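Local coordinates for Atg5 (Kluyveromyces marxianus, PDB 3VQI), which takes part in autophagic vesicle formation and cytoplasm-to-vacuole transport, and is the autophagy protein to which Atg12 is conjugated, at residues L7-W12 with R179-F184; N13-V18 with H39-R44; D45-F50 with A263-F268; V242-I247 with G267-V272. All blocks are in the same frame, centred on the assembly; numbering follows the deposited sequence.

Contact 1: L7-W12 with R179-F184; sequences LRERVW and RNRSDF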
# COMPACT_ATOMS: atom_id res chain seq x y z
N LEU A 7 5.62 2.87 -18.88
CA LEU A 7 5.06 3.29 -17.60
C LEU A 7 4.87 2.13 -16.63
O LEU A 7 5.47 2.11 -15.56
CB LEU A 7 3.71 3.98 -17.81
CG LEU A 7 3.76 5.36 -18.47
CD1 LEU A 7 2.34 5.88 -18.65
CD2 LEU A 7 4.59 6.30 -17.62
N ARG A 8 4.04 1.18 -17.02
CA ARG A 8 3.75 0.03 -16.18
C ARG A 8 5.00 -0.58 -15.53
O ARG A 8 4.92 -1.17 -14.46
CB ARG A 8 3.00 -1.03 -16.98
CG ARG A 8 1.66 -0.55 -17.45
CD ARG A 8 0.94 -1.64 -18.18
NE ARG A 8 -0.30 -1.13 -18.76
CZ ARG A 8 -1.12 -1.85 -19.50
NH1 ARG A 8 -0.85 -3.12 -19.77
NH2 ARG A 8 -2.22 -1.29 -19.99
N GLU A 9 6.14 -0.43 -16.19
CA GLU A 9 7.38 -0.95 -15.63
C GLU A 9 7.87 -0.06 -14.50
O GLU A 9 8.15 -0.53 -13.40
CB GLU A 9 8.44 -1.04 -16.72
CG GLU A 9 8.78 -2.46 -17.13
CD GLU A 9 10.06 -2.94 -16.49
OE1 GLU A 9 10.00 -3.84 -15.61
OE2 GLU A 9 11.13 -2.41 -16.86
N ARG A 10 7.97 1.24 -14.78
CA ARG A 10 8.41 2.21 -13.78
C ARG A 10 7.58 2.07 -12.50
O ARG A 10 8.13 2.12 -11.40
CB ARG A 10 8.27 3.64 -14.31
CG ARG A 10 9.29 4.04 -15.34
CD ARG A 10 8.62 4.59 -16.58
NE ARG A 10 9.60 5.12 -17.52
CZ ARG A 10 9.31 5.49 -18.77
NH1 ARG A 10 8.07 5.37 -19.22
NH2 ARG A 10 10.27 5.97 -19.56
N VAL A 11 6.27 1.92 -12.67
CA VAL A 11 5.36 1.77 -11.54
C VAL A 11 5.68 0.51 -10.74
O VAL A 11 5.88 0.57 -9.52
CB VAL A 11 3.90 1.73 -12.03
CG1 VAL A 11 2.97 1.40 -10.89
CG2 VAL A 11 3.52 3.08 -12.62
N TRP A 12 5.75 -0.62 -11.42
CA TRP A 12 6.06 -1.89 -10.76
C TRP A 12 7.38 -1.80 -10.00
O TRP A 12 7.54 -2.41 -8.94
CB TRP A 12 6.15 -3.00 -11.80
CG TRP A 12 6.52 -4.30 -11.22
CD1 TRP A 12 7.75 -4.89 -11.25
CD2 TRP A 12 5.64 -5.23 -10.60
NE1 TRP A 12 7.68 -6.14 -10.69
CE2 TRP A 12 6.39 -6.37 -10.28
CE3 TRP A 12 4.27 -5.20 -10.28
CZ2 TRP A 12 5.83 -7.49 -9.66
CZ3 TRP A 12 3.71 -6.31 -9.66
CH2 TRP A 12 4.49 -7.44 -9.36
N ARG A 179 9.04 -10.09 -7.37
CA ARG A 179 9.06 -8.98 -8.31
C ARG A 179 9.02 -9.49 -9.75
O ARG A 179 9.56 -8.86 -10.66
CB ARG A 179 10.30 -8.12 -8.06
CG ARG A 179 10.28 -7.37 -6.74
CD ARG A 179 9.29 -6.22 -6.80
NE ARG A 179 8.04 -6.50 -6.09
CZ ARG A 179 6.95 -5.74 -6.17
NH1 ARG A 179 6.95 -4.65 -6.92
NH2 ARG A 179 5.87 -6.06 -5.48
N ASN A 180 8.40 -10.65 -9.96
CA ASN A 180 8.25 -11.18 -11.31
C ASN A 180 6.97 -10.59 -11.86
O ASN A 180 5.86 -11.07 -11.59
CB ASN A 180 8.11 -12.69 -11.33
CG ASN A 180 8.06 -13.24 -12.74
OD1 ASN A 180 7.63 -12.55 -13.66
ND2 ASN A 180 8.50 -14.49 -12.92
N ARG A 181 7.14 -9.54 -12.66
CA ARG A 181 6.00 -8.83 -13.24
C ARG A 181 5.11 -9.55 -14.22
O ARG A 181 3.89 -9.44 -14.14
CB ARG A 181 6.47 -7.55 -13.89
CG ARG A 181 5.70 -6.36 -13.44
CD ARG A 181 5.78 -5.28 -14.48
NE ARG A 181 4.58 -5.18 -15.33
CZ ARG A 181 4.60 -4.96 -16.64
NH1 ARG A 181 5.77 -4.82 -17.25
NH2 ARG A 181 3.47 -4.84 -17.32
N SER A 182 5.71 -10.27 -15.15
CA SER A 182 4.96 -11.02 -16.15
C SER A 182 4.13 -12.07 -15.43
O SER A 182 3.00 -12.38 -15.83
CB SER A 182 5.92 -11.69 -17.14
OG SER A 182 6.74 -10.71 -17.75
N ASP A 183 4.70 -12.61 -14.36
CA ASP A 183 3.99 -13.60 -13.57
C ASP A 183 2.78 -12.96 -12.92
O ASP A 183 1.71 -13.56 -12.82
CB ASP A 183 4.92 -14.17 -12.49
CG ASP A 183 5.75 -15.34 -12.98
OD1 ASP A 183 5.99 -15.44 -14.21
OD2 ASP A 183 6.16 -16.17 -12.13
N PHE A 184 2.95 -11.71 -12.47
CA PHE A 184 1.87 -10.98 -11.83
C PHE A 184 0.77 -10.65 -12.84
O PHE A 184 -0.39 -11.02 -12.64
CB PHE A 184 2.42 -9.70 -11.18
CG PHE A 184 1.36 -8.83 -10.55
CD1 PHE A 184 0.84 -7.74 -11.23
CD2 PHE A 184 0.86 -9.15 -9.29
CE1 PHE A 184 -0.18 -6.98 -10.68
CE2 PHE A 184 -0.16 -8.39 -8.72
CZ PHE A 184 -0.69 -7.30 -9.42

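Contact 2: N13-V18 with H39-R44; sequences NGTINV and HIVMLR. With SO4 (sulfate ion), chain G.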
# COMPACT_ATOMS: atom_id res chain seq x y z
N ASN A 13 8.32 -1.04 -10.54
CA ASN A 13 9.61 -0.86 -9.89
C ASN A 13 9.67 0.42 -9.05
O ASN A 13 10.74 0.82 -8.61
CB ASN A 13 10.72 -0.84 -10.94
CG ASN A 13 10.99 -2.22 -11.52
OD1 ASN A 13 11.79 -2.37 -12.43
ND2 ASN A 13 10.32 -3.24 -10.97
N GLY A 14 8.50 1.03 -8.83
CA GLY A 14 8.44 2.25 -8.03
C GLY A 14 9.15 2.13 -6.69
O GLY A 14 8.96 1.17 -5.95
N THR A 15 9.96 3.13 -6.38
CA THR A 15 10.72 3.11 -5.15
C THR A 15 10.55 4.38 -4.31
O THR A 15 10.13 5.40 -4.82
CB THR A 15 12.22 2.88 -5.49
OG1 THR A 15 12.63 1.62 -4.97
CG2 THR A 15 13.11 3.98 -4.92
N ILE A 16 10.86 4.28 -3.02
CA ILE A 16 10.82 5.44 -2.11
C ILE A 16 11.89 5.25 -1.03
O ILE A 16 12.05 4.15 -0.50
CB ILE A 16 9.43 5.65 -1.42
CG1 ILE A 16 8.94 4.36 -0.77
CG2 ILE A 16 8.40 6.15 -2.44
CD1 ILE A 16 7.58 4.48 -0.11
N ASN A 17 12.64 6.31 -0.74
CA ASN A 17 13.69 6.28 0.28
C ASN A 17 13.05 6.39 1.65
O ASN A 17 12.22 7.27 1.88
CB ASN A 17 14.68 7.43 0.07
CG ASN A 17 15.50 7.27 -1.20
OD1 ASN A 17 16.17 6.26 -1.39
ND2 ASN A 17 15.45 8.28 -2.07
N VAL A 18 13.45 5.52 2.57
CA VAL A 18 12.85 5.52 3.89
C VAL A 18 13.85 5.52 5.03
O VAL A 18 14.75 4.67 5.07
CB VAL A 18 11.93 4.27 4.05
CG1 VAL A 18 11.37 4.21 5.46
CG2 VAL A 18 10.82 4.30 3.02
N HIS A 39 18.58 3.33 6.68
CA HIS A 39 17.85 3.75 5.49
C HIS A 39 17.64 2.53 4.62
O HIS A 39 18.57 1.76 4.39
CB HIS A 39 18.63 4.82 4.73
CG HIS A 39 19.19 5.89 5.61
ND1 HIS A 39 20.30 5.69 6.40
CD2 HIS A 39 18.76 7.15 5.87
CE1 HIS A 39 20.53 6.78 7.11
NE2 HIS A 39 19.60 7.68 6.82
N ILE A 40 16.42 2.35 4.15
CA ILE A 40 16.14 1.23 3.30
C ILE A 40 15.25 1.69 2.18
O ILE A 40 14.41 2.56 2.36
CB ILE A 40 15.45 0.12 4.08
CG1 ILE A 40 14.11 0.62 4.61
CG2 ILE A 40 16.33 -0.30 5.25
CD1 ILE A 40 13.41 -0.42 5.45
N VAL A 41 15.47 1.13 1.00
CA VAL A 41 14.64 1.49 -0.14
C VAL A 41 13.46 0.53 -0.08
O VAL A 41 13.66 -0.67 0.11
CB VAL A 41 15.42 1.32 -1.46
CG1 VAL A 41 14.54 1.73 -2.64
CG2 VAL A 41 16.68 2.17 -1.44
N MET A 42 12.25 1.06 -0.19
CA MET A 42 11.05 0.23 -0.16
C MET A 42 10.31 0.31 -1.48
O MET A 42 10.29 1.35 -2.14
CB MET A 42 10.09 0.68 0.94
CG MET A 42 10.56 0.41 2.36
SD MET A 42 9.31 0.95 3.53
CE MET A 42 10.17 0.67 5.10
N LEU A 43 9.70 -0.80 -1.87
CA LEU A 43 8.94 -0.81 -3.10
C LEU A 43 7.61 -0.12 -2.82
O LEU A 43 7.01 -0.34 -1.79
CB LEU A 43 8.72 -2.24 -3.57
CG LEU A 43 10.01 -2.88 -4.09
CD1 LEU A 43 9.79 -4.37 -4.29
CD2 LEU A 43 10.42 -2.20 -5.39
N ARG A 44 7.18 0.74 -3.74
CA ARG A 44 5.93 1.45 -3.58
C ARG A 44 4.77 0.48 -3.48
O ARG A 44 3.87 0.65 -2.67
CB ARG A 44 5.70 2.42 -4.74
CG ARG A 44 6.36 3.78 -4.52
CD ARG A 44 6.26 4.71 -5.72
NE ARG A 44 6.25 6.09 -5.25
CZ ARG A 44 5.17 6.70 -4.78
NH1 ARG A 44 4.01 6.06 -4.74
NH2 ARG A 44 5.27 7.93 -4.29
S SO4 G . 22.20 2.49 7.09
O1 SO4 G . 21.83 3.81 7.63
O2 SO4 G . 22.64 1.61 8.20
O3 SO4 G . 21.04 1.87 6.42
O4 SO4 G . 23.30 2.67 6.13

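Contact 3: D45-F50 with A263-F268; sequences DAYLGF and ASIDGF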
# COMPACT_ATOMS: atom_id res chain seq x y z
N ASP A 45 4.80 -0.55 -4.31
CA ASP A 45 3.74 -1.53 -4.30
C ASP A 45 4.17 -2.77 -3.56
O ASP A 45 4.38 -3.84 -4.15
CB ASP A 45 3.32 -1.86 -5.73
CG ASP A 45 1.96 -1.31 -6.06
OD1 ASP A 45 1.00 -1.61 -5.32
OD2 ASP A 45 1.84 -0.56 -7.06
N ALA A 46 4.30 -2.61 -2.26
CA ALA A 46 4.69 -3.67 -1.34
C ALA A 46 4.02 -3.24 -0.05
O ALA A 46 3.34 -2.22 -0.01
CB ALA A 46 6.19 -3.69 -1.17
N TYR A 47 4.21 -4.01 1.01
CA TYR A 47 3.61 -3.67 2.29
C TYR A 47 4.68 -3.36 3.34
O TYR A 47 5.71 -4.04 3.38
CB TYR A 47 2.72 -4.81 2.77
CG TYR A 47 1.42 -4.91 2.02
CD1 TYR A 47 0.41 -3.98 2.25
CD2 TYR A 47 1.19 -5.93 1.10
CE1 TYR A 47 -0.81 -4.07 1.58
CE2 TYR A 47 -0.03 -6.03 0.43
CZ TYR A 47 -1.03 -5.10 0.68
OH TYR A 47 -2.24 -5.18 0.04
N LEU A 48 4.43 -2.33 4.15
CA LEU A 48 5.38 -1.94 5.20
C LEU A 48 5.76 -3.15 6.01
O LEU A 48 6.91 -3.31 6.42
CB LEU A 48 4.77 -0.89 6.13
CG LEU A 48 4.99 0.55 5.70
CD1 LEU A 48 4.28 1.51 6.65
CD2 LEU A 48 6.48 0.81 5.68
N GLY A 49 4.77 -4.00 6.24
CA GLY A 49 5.01 -5.21 7.01
C GLY A 49 6.09 -6.10 6.44
O GLY A 49 6.69 -6.87 7.19
N PHE A 50 6.35 -6.03 5.13
CA PHE A 50 7.39 -6.88 4.55
C PHE A 50 8.73 -6.44 5.09
O PHE A 50 9.68 -7.23 5.16
CB PHE A 50 7.46 -6.78 3.02
CG PHE A 50 6.28 -7.36 2.28
CD1 PHE A 50 5.48 -8.34 2.84
CD2 PHE A 50 6.02 -6.96 0.97
CE1 PHE A 50 4.43 -8.92 2.11
CE2 PHE A 50 4.98 -7.54 0.22
CZ PHE A 50 4.18 -8.52 0.79
N ALA A 263 -3.30 0.98 -10.99
CA ALA A 263 -3.85 0.24 -9.86
C ALA A 263 -2.69 -0.35 -9.06
O ALA A 263 -1.68 -0.76 -9.63
CB ALA A 263 -4.76 -0.87 -10.35
N SER A 264 -2.85 -0.39 -7.74
CA SER A 264 -1.81 -0.91 -6.86
C SER A 264 -1.87 -2.43 -6.78
O SER A 264 -2.84 -3.03 -7.21
CB SER A 264 -1.97 -0.27 -5.48
OG SER A 264 -1.90 1.14 -5.60
N ILE A 265 -0.83 -3.06 -6.23
CA ILE A 265 -0.78 -4.52 -6.15
C ILE A 265 -1.96 -5.19 -5.47
O ILE A 265 -2.06 -6.41 -5.50
CB ILE A 265 0.50 -5.01 -5.41
CG1 ILE A 265 0.62 -4.31 -4.06
CG2 ILE A 265 1.74 -4.79 -6.30
CD1 ILE A 265 1.74 -4.84 -3.20
N ASP A 266 -2.83 -4.42 -4.85
CA ASP A 266 -3.97 -5.02 -4.18
C ASP A 266 -5.25 -4.92 -5.00
O ASP A 266 -6.31 -5.39 -4.58
CB ASP A 266 -4.18 -4.40 -2.80
CG ASP A 266 -4.64 -2.96 -2.86
OD1 ASP A 266 -5.04 -2.45 -1.80
OD2 ASP A 266 -4.61 -2.34 -3.96
N GLY A 267 -5.16 -4.29 -6.17
CA GLY A 267 -6.32 -4.20 -7.04
C GLY A 267 -7.09 -2.89 -7.04
O GLY A 267 -8.08 -2.74 -7.75
N PHE A 268 -6.64 -1.93 -6.24
CA PHE A 268 -7.32 -0.67 -6.21
C PHE A 268 -6.45 0.46 -6.71
O PHE A 268 -5.23 0.43 -6.58
CB PHE A 268 -7.81 -0.35 -4.80
CG PHE A 268 -8.96 -1.19 -4.34
CD1 PHE A 268 -8.78 -2.52 -3.98
CD2 PHE A 268 -10.25 -0.64 -4.25
CE1 PHE A 268 -9.85 -3.29 -3.52
CE2 PHE A 268 -11.33 -1.41 -3.79
CZ PHE A 268 -11.13 -2.74 -3.43

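Contact 4: V242-I247 with G267-V272; sequences VIIQGI and GFLYLV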
# COMPACT_ATOMS: atom_id res chain seq x y z
N VAL A 242 -3.93 15.52 -8.77
CA VAL A 242 -4.19 14.49 -7.77
C VAL A 242 -2.90 13.69 -7.64
O VAL A 242 -2.03 13.81 -8.49
CB VAL A 242 -5.30 13.53 -8.25
CG1 VAL A 242 -5.62 12.53 -7.17
CG2 VAL A 242 -6.54 14.32 -8.63
N ILE A 243 -2.77 12.90 -6.58
CA ILE A 243 -1.55 12.10 -6.43
C ILE A 243 -1.85 10.61 -6.60
O ILE A 243 -2.57 10.02 -5.80
CB ILE A 243 -0.87 12.30 -5.07
CG1 ILE A 243 -0.38 13.74 -4.93
CG2 ILE A 243 0.32 11.35 -4.97
CD1 ILE A 243 0.50 13.98 -3.71
N ILE A 244 -1.28 10.02 -7.64
CA ILE A 244 -1.46 8.61 -7.93
C ILE A 244 -0.10 7.98 -8.17
O ILE A 244 0.71 8.52 -8.92
CB ILE A 244 -2.30 8.38 -9.17
CG1 ILE A 244 -3.68 9.00 -8.98
CG2 ILE A 244 -2.40 6.90 -9.47
CD1 ILE A 244 -4.57 8.90 -10.20
N GLN A 245 0.16 6.85 -7.52
CA GLN A 245 1.42 6.15 -7.66
C GLN A 245 2.63 7.07 -7.57
O GLN A 245 3.66 6.82 -8.19
CB GLN A 245 1.44 5.40 -8.99
CG GLN A 245 0.64 4.11 -8.97
CD GLN A 245 1.29 3.07 -8.08
OE1 GLN A 245 2.41 3.25 -7.60
NE2 GLN A 245 0.58 1.96 -7.87
N GLY A 246 2.49 8.15 -6.79
CA GLY A 246 3.59 9.08 -6.60
C GLY A 246 3.75 10.15 -7.67
O GLY A 246 4.76 10.88 -7.69
N ILE A 247 2.77 10.27 -8.56
CA ILE A 247 2.85 11.26 -9.62
C ILE A 247 1.59 12.11 -9.69
O ILE A 247 0.47 11.62 -9.50
CB ILE A 247 3.12 10.59 -10.99
CG1 ILE A 247 2.04 9.55 -11.29
CG2 ILE A 247 4.48 9.90 -10.98
CD1 ILE A 247 2.39 8.61 -12.43
N GLY A 267 -5.16 -4.29 -6.17
CA GLY A 267 -6.32 -4.20 -7.04
C GLY A 267 -7.09 -2.89 -7.04
O GLY A 267 -8.08 -2.74 -7.75
N PHE A 268 -6.64 -1.93 -6.24
CA PHE A 268 -7.32 -0.67 -6.21
C PHE A 268 -6.45 0.46 -6.71
O PHE A 268 -5.23 0.43 -6.58
CB PHE A 268 -7.81 -0.35 -4.80
CG PHE A 268 -8.96 -1.19 -4.34
CD1 PHE A 268 -8.78 -2.52 -3.98
CD2 PHE A 268 -10.25 -0.64 -4.25
CE1 PHE A 268 -9.85 -3.29 -3.52
CE2 PHE A 268 -11.33 -1.41 -3.79
CZ PHE A 268 -11.13 -2.74 -3.43
N LEU A 269 -7.10 1.44 -7.31
CA LEU A 269 -6.44 2.63 -7.81
C LEU A 269 -6.63 3.64 -6.68
O LEU A 269 -7.76 3.95 -6.31
CB LEU A 269 -7.14 3.12 -9.07
CG LEU A 269 -6.87 4.55 -9.55
CD1 LEU A 269 -5.41 4.75 -10.00
CD2 LEU A 269 -7.84 4.79 -10.68
N TYR A 270 -5.54 4.13 -6.12
CA TYR A 270 -5.64 5.08 -5.02
C TYR A 270 -5.38 6.51 -5.44
O TYR A 270 -4.35 6.83 -6.04
CB TYR A 270 -4.66 4.72 -3.89
CG TYR A 270 -4.99 3.45 -3.15
CD1 TYR A 270 -4.61 2.21 -3.65
CD2 TYR A 270 -5.67 3.50 -1.93
CE1 TYR A 270 -4.90 1.04 -2.95
CE2 TYR A 270 -5.96 2.34 -1.23
CZ TYR A 270 -5.58 1.11 -1.74
OH TYR A 270 -5.88 -0.04 -1.05
N LEU A 271 -6.32 7.38 -5.10
CA LEU A 271 -6.17 8.79 -5.39
C LEU A 271 -5.96 9.52 -4.07
O LEU A 271 -6.71 9.32 -3.11
CB LEU A 271 -7.43 9.34 -6.06
CG LEU A 271 -7.52 9.30 -7.58
CD1 LEU A 271 -7.52 7.86 -8.08
CD2 LEU A 271 -8.79 10.03 -8.01
N VAL A 272 -4.92 10.34 -4.02
CA VAL A 272 -4.65 11.14 -2.83
C VAL A 272 -4.93 12.59 -3.21
O VAL A 272 -4.24 13.17 -4.06
CB VAL A 272 -3.20 10.98 -2.38
CG1 VAL A 272 -2.83 12.10 -1.41
CG2 VAL A 272 -3.03 9.64 -1.69
O HOH W 1 -2.05 5.39 -6.12

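Contact 1: L7-W12 with R179-F184
Trp12 is held between two arginine side chains. On one face the guanidinium of Arg179 lies flat, its plane 13° from that of the indole. This is a stacked cation-pi contact, with Arg179 CZ 4.3 Å from the centroid of the Trp12 six-membered ring. Arg179 NH2 also bonds to Ile176 O. The aliphatic part of Arg181 runs over the opposite face of the indole.

The indole N-H turns to the backbone: Trp12 NE1 donates weakly to Arg179 O over 3.3 Å. Trp12 CG is anti to the backbone N (chi1 178°), which carries CG out toward 179-184.

The far end of the indole makes the apolar contact. Trp12 CZ3 lies 3.6 Å from Phe184 CG, over one face of the phenyl ring, and the two ring planes are 41° apart. Beyond the indole, Arg181 NH2 approaches Arg8 CB at 3.9 Å. The Arg8 guanidinium itself turns away to a salt bridge with Asp260.

Asn180 is the N-cap of helix 181-189: its OD1 accepts from Asp183 N at 3.0 Å. A cation-pi stack beside an N-capped helix start thus joins helix 6-12 to the alpha-helical bundle region.

Contact 2: N13-V18 with H39-R44
Gly14 opens the pairing with Arg44: Gly14 O accepts from Arg44 N at 2.9 Å, and the bond is nearly straight at 173°. The strands then run antiparallel.

Thr15 forms a non-hydrogen-bonded pair with Leu43. Its side chain leans instead on Val41, crossing it at about a right angle, with Thr15 CG2 3.5 Å from Val41 CG1.

Ile16 pairs with Met42 by two backbone bonds, Ile16 N to Met42 O and Met42 N to Ile16 O, both 3.1 Å. Ile16 CG2 is anti to the carbonyl carbon and lies against the arginine chain, 3.5 Å from Arg44 NE. That chain is extended from CG to NE. It carries the guanidinium past the isoleucine to a salt bridge with Asp94.

Asn17 and Val41 form a non-hydrogen-bonded pair. Their side chains run alongside each other in the same direction, on the face that also bears Thr15 and Leu43.

Val18 is bonded both ways to Ile40. Its two methyls lie next to each other against the end of Met42: Val18 CG2 is 3.7 Å from Met42 SD, and Val18 CG1 is 3.8 Å from Met42 CE. At this end His39 holds a sulfate ion, probably from the crystallisation liquor, with ND1 donating to sulfate O1 at 2.7 Å.

These are the first two strands of a ubiquitin-like sheet. Strand 114-121 flanks strand 15-22 on its other side. Ile40 and Met42 pack against helix 48-59, and Ile16 reaches helix 89-96.

Contact 3: D45-F50 with A263-F268
Asp45 and Ile265 pass one another head to tail, where the UblA region meets a type I beta turn, Ser264 to Gly267, of the UblB region. The carboxylate reaches to the backbone of the turn. Asp45 OD1 accepts from Ile265 N in a nearly straight bond (176°), modelled at a doubtfully short 2.5 Å. The donor comes from above the carboxylate plane, 54° out of it. The other oxygen, Asp45 OD2, bonds to Gln245 NE2, so the two oxygens of this buried acid are each held by a donor.

Ile265 comes back the other way, over the backbone of Asp45 and Ala46. Its CG2 lies 3.4 Å from Asp45 CB, and its CD1 is 3.5 Å from Ala46 N. The same methyl is also 4.2 Å from Tyr47 CE2.

Tyr47 meets the next residue of the turn. It crosses Asp266 at about a right angle, with the phenol ring 69° from the carboxylate plane, and Tyr47 OH touches Asp266 CB at 3.5 Å. Helix 135-155 lies against this corner: Tyr47 packs on Ile139 and Trp143, and Ile265 O accepts from Trp143 NE1 and Trp147 NE1.

The turn is closed by Gly267 N bonding to Ser264 O at 2.8 Å. Asp266 OD1 bonds to Tyr270 OH. The other oxygen, Asp266 OD2, accepts from Phe268 N at 3.1 Å, an Asx turn.

Contact 4: V242-I247 with G267-V272
Ile243 N donates to Val272 O at 2.9 Å, and Val272 N returns the bond to Ile243 O at 3.0 Å. This pair is a single antiparallel bridge, and Ile243 CB lies 3.8 Å from Val272 CB. Past it the strands part. A water bridges the two backbones, accepting from Gln245 N at 3.0 Å and donating to Tyr270 O at 2.7 Å.

Side chains continue the contact. Ile244 and Leu271 extend together with the same heading, their CD1 atoms 3.8 Å apart. Ile244 CG1 is anti to the carbonyl carbon (chi1 -61°), and CG2 is anti to the backbone N. CG2 takes a different partner, Leu269 CD1, at 3.7 Å. Val242 crosses Leu271 obliquely, with Val242 CG1 3.8 Å from Leu271 CG.

The bridge joins the hairpin of strands 241-244 and 247-250 to the last strand of the ubiquitin-like UblB region. A type I' turn, Ile244 to Ile247, closes the hairpin.

Val242 and Leu271 both touch Val225 of helix 225-230, and Ile244 packs on Phe262. Ile243 and Val272 instead meet Asp94 of helix 89-96. Gln245 NE2 bonds to Phe262 O.

In the fold
Contact 3 is the most central, about 4 Å from the centre of the chain to its own centre, and it is buried. Contact 4 is buried too, whereas contacts 1 and 2 are partly exposed. Contacts 2 and 4 each pair strands within one ubiquitin-like region, UblA and UblB respectively. Contact 2 is backbone-bonded along its length; contact 4 has one bridge and a hydrophobic cluster. Contact 3 joins UblA to UblB, and contact 1 brings the N-terminal helix to the helical bundle region. Both rely on side chains: stacked cationic and aromatic groups in contact 1, a carboxylate gripping a turn in contact 3. Contacts 3 and 4 share Gly267 and Phe268. Arg179 of contact 1 packs against Leu43 of contact 2.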